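Local coordinates for TCP pilus virulence regulatory protein (Vibrio cholerae, PDB 4MLO) that binds DNA as an AraC-family transcriptional activator of Vibrio cholerae virulence genes, probably including those for the TCP pilus, and holds a fatty acid inside, at residues I21-Y26 with F255-N260. Residues are numbered along the deposited sequence; the frame is centred on the assembly and turned at random. Where two conformers were deposited one is given.
With PAM (palmitoleic acid), chain E.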
loop_
_atom_site.group_PDB
_atom_site.type_symbol
_atom_site.label_atom_id
_atom_site.label_comp_id
_atom_site.label_asym_id
_atom_site.label_seq_id
_atom_site.Cartn_x
_atom_site.Cartn_y
_atom_site.Cartn_z
ATOM N N ILE A 21 12.149 1.347 7.521
ATOM C CA ILE A 21 12.716 1.332 6.180
ATOM C C ILE A 21 12.096 0.189 5.403
ATOM O O ILE A 21 12.165 -0.970 5.823
ATOM C CB ILE A 21 14.246 1.157 6.188
ATOM C CG1 ILE A 21 14.900 2.220 7.029
ATOM C CG2 ILE A 21 14.783 1.174 4.763
ATOM C CD1 ILE A 21 16.369 1.902 7.280
ATOM N N PHE A 22 11.529 0.523 4.237
ATOM C CA PHE A 22 10.872 -0.432 3.367
ATOM C C PHE A 22 11.622 -0.517 2.049
ATOM O O PHE A 22 11.940 0.525 1.447
ATOM C CB PHE A 22 9.433 -0.025 3.123
ATOM C CG PHE A 22 8.661 0.144 4.373
ATOM C CD1 PHE A 22 8.229 -0.959 5.076
ATOM C CD2 PHE A 22 8.471 1.403 4.914
ATOM C CE1 PHE A 22 7.543 -0.812 6.261
ATOM C CE2 PHE A 22 7.790 1.549 6.103
ATOM C CZ PHE A 22 7.323 0.444 6.770
ATOM N N ASN A 23 11.849 -1.751 1.591
ATOM C CA ASN A 23 12.568 -2.041 0.356
ATOM C C ASN A 23 11.758 -3.023 -0.465
ATOM O O ASN A 23 11.579 -4.166 -0.054
ATOM C CB ASN A 23 13.953 -2.627 0.626
ATOM C CG ASN A 23 14.733 -2.879 -0.655
ATOM O OD1 ASN A 23 14.996 -1.962 -1.406
ATOM N ND2 ASN A 23 15.100 -4.114 -0.894
ATOM N N ASN A 24 11.291 -2.595 -1.644
ATOM C CA ASN A 24 10.518 -3.469 -2.506
ATOM C C ASN A 24 9.268 -3.968 -1.784
ATOM O O ASN A 24 8.865 -5.124 -1.908
ATOM C CB ASN A 24 11.372 -4.617 -3.034
ATOM C CG ASN A 24 12.353 -4.143 -4.128
ATOM O OD1 ASN A 24 12.218 -3.029 -4.657
ATOM N ND2 ASN A 24 13.341 -4.975 -4.426
ATOM N N LEU A 25 8.588 -3.026 -1.132
ATOM C CA LEU A 25 7.290 -3.272 -0.497
ATOM C C LEU A 25 6.192 -3.158 -1.558
ATOM O O LEU A 25 5.933 -2.058 -2.062
ATOM C CB LEU A 25 7.040 -2.272 0.631
ATOM C CG LEU A 25 5.733 -2.431 1.414
ATOM C CD1 LEU A 25 5.805 -3.729 2.229
ATOM C CD2 LEU A 25 5.399 -1.187 2.269
ATOM N N TYR A 26 5.542 -4.293 -1.843
ATOM C CA TYR A 26 4.402 -4.368 -2.763
ATOM C C TYR A 26 3.131 -3.916 -2.064
ATOM O O TYR A 26 2.779 -4.410 -0.982
ATOM C CB TYR A 26 4.235 -5.796 -3.312
ATOM C CG TYR A 26 2.952 -5.988 -4.094
ATOM C CD1 TYR A 26 2.826 -5.518 -5.389
ATOM C CD2 TYR A 26 1.880 -6.616 -3.517
ATOM C CE1 TYR A 26 1.617 -5.683 -6.080
ATOM C CE2 TYR A 26 0.716 -6.756 -4.163
ATOM C CZ TYR A 26 0.574 -6.280 -5.427
ATOM O OH TYR A 26 -0.676 -6.481 -5.997
ATOM N N PHE A 255 11.684 -11.226 4.255
ATOM C CA PHE A 255 10.909 -10.340 5.116
ATOM C C PHE A 255 11.826 -9.288 5.735
ATOM O O PHE A 255 11.508 -8.091 5.727
ATOM C CB PHE A 255 10.186 -11.164 6.176
ATOM C CG PHE A 255 9.123 -10.405 6.925
ATOM C CD1 PHE A 255 9.464 -9.573 7.973
ATOM C CD2 PHE A 255 7.806 -10.463 6.555
ATOM C CE1 PHE A 255 8.509 -8.866 8.650
ATOM C CE2 PHE A 255 6.832 -9.736 7.234
ATOM C CZ PHE A 255 7.204 -8.924 8.284
ATOM N N LYS A 256 12.984 -9.736 6.227
ATOM C CA LYS A 256 13.977 -8.829 6.804
ATOM C C LYS A 256 14.460 -7.793 5.793
ATOM O O LYS A 256 14.628 -6.625 6.135
ATOM C CB LYS A 256 15.159 -9.647 7.344
ATOM C CG LYS A 256 14.863 -10.359 8.620
ATOM C CD LYS A 256 15.936 -11.421 8.917
ATOM C CE LYS A 256 15.629 -12.146 10.199
ATOM N NZ LYS A 256 16.749 -13.061 10.578
ATOM N N SER A 257 14.719 -8.204 4.548
ATOM C CA SER A 257 15.149 -7.278 3.498
ATOM C C SER A 257 14.070 -6.241 3.191
ATOM O O SER A 257 14.358 -5.068 2.942
ATOM C CB SER A 257 15.500 -8.084 2.245
ATOM O OG SER A 257 15.781 -7.273 1.107
ATOM N N THR A 258 12.792 -6.675 3.206
ATOM C CA THR A 258 11.674 -5.832 2.803
ATOM C C THR A 258 11.242 -4.864 3.906
ATOM O O THR A 258 10.994 -3.671 3.633
ATOM C CB THR A 258 10.506 -6.737 2.375
ATOM O OG1 THR A 258 10.945 -7.624 1.328
ATOM C CG2 THR A 258 9.307 -5.919 1.901
ATOM N N MET A 259 11.143 -5.363 5.139
ATOM C CA MET A 259 10.601 -4.627 6.265
ATOM C C MET A 259 11.665 -4.130 7.243
ATOM O O MET A 259 11.334 -3.358 8.150
ATOM C CB MET A 259 9.613 -5.512 7.004
ATOM C CG MET A 259 8.482 -6.047 6.127
ATOM S SD MET A 259 7.303 -4.755 5.683
ATOM C CE MET A 259 6.387 -4.496 7.147
ATOM N N ASN A 260 12.915 -4.563 7.080
ATOM C CA ASN A 260 14.036 -4.240 7.971
ATOM C C ASN A 260 13.812 -4.692 9.417
ATOM O O ASN A 260 14.442 -4.153 10.343
ATOM C CB ASN A 260 14.320 -2.748 7.923
ATOM C CG ASN A 260 15.750 -2.411 8.232
ATOM O OD1 ASN A 260 16.715 -2.974 7.653
ATOM N ND2 ASN A 260 15.910 -1.440 9.132
HETATM C C1 PAM E . 0.818 -2.590 6.522
HETATM O O1 PAM E . 0.121 -2.254 7.518
HETATM O O2 PAM E . 0.288 -2.930 5.439
HETATM C C2 PAM E . 2.318 -2.617 6.619
HETATM C C3 PAM E . 2.979 -1.698 5.580
HETATM C C4 PAM E . 2.519 -0.259 5.801
HETATM C C5 PAM E . 3.190 0.727 4.851
HETATM C C6 PAM E . 2.591 2.125 4.994
HETATM C C7 PAM E . 2.798 2.724 6.385
HETATM C C8 PAM E . 4.263 3.044 6.630
HETATM C C9 PAM E . 4.513 3.574 8.039
HETATM C C10 PAM E . 4.522 2.805 9.133
HETATM C C11 PAM E . 4.237 1.313 9.089
HETATM C C12 PAM E . 4.988 0.524 10.162
HETATM C C13 PAM E . 4.914 -0.960 9.793
HETATM C C14 PAM E . 5.952 -1.842 10.457
HETATM C C15 PAM E . 7.375 -1.393 10.149
HETATM C C16 PAM E . 8.361 -2.528 10.260
HETATM O O HOH W 1 14.082 -2.401 4.298
HETATM O O HOH W 2 11.637 -0.781 9.417
HETATM O O HOH W 3 13.604 -6.657 -0.230
HETATM O O HOH W 4 9.888 -7.650 -1.255
#
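Met259, at the end of helix 248-259, reaches Phe22 and Leu25 of strand 19-26, although its CB starts out away from them. CG, set beside the backbone N (chi1 -56°), lies on one face of the Phe255 ring, offset toward the rim. Bends at chi2 and chi3 then turn the chain back toward the strand. SD comes 3.9 Å from Leu25 CD1 and meets the Phe22 ring in its plane, at the edge, 5.1 Å from the centroid: a Met-aromatic contact. The terminal CE lies 4.0 Å from Phe22 CE1 and borders the end of the palmitoleic acid chain. Phe22 CZ touches PAM C15 at 3.8 Å, while Leu25 turns CD2 to the lipid and CD1 to Met259 SD and Thr258 CG2. The lipid's polar end is hydrogen-bonded to Lys230, Tyr12 and Lys31.

Beside this apolar layer the backbones meet where the strand turns a corner. Asn23 N donates to Thr258 O (2.9 Å, 162° at the hydrogen), with the donor tilted 19° from the carbonyl plane; Phe22 CA also approaches that oxygen. In return, Thr258 CA makes a CA-H...O contact with Asn23 O. Thr258 CG2, anti to its backbone N, packs 3.5 Å from Asn23 O, and the Thr258 and Leu25 side chains cross at about a right angle. Thr258 OG1 is hydrogen-bonded to Val254 O within the helix and accepts a hydrogen bond from a water that also donates to Asn24 O. Another water joins Ile21 N to Met259 O.

Between these two segments one direct backbone hydrogen bond, backed by water bridges, joins the cupin-like domain to the helix-turn-helix region. The sulfur and its hydrocarbon neighbours pack without hydrogen bonds, by van der Waals and Met-aromatic contact, and line the lipid's pocket from both domains, consistent with a bound fatty acid influencing how the DNA-binding part is held.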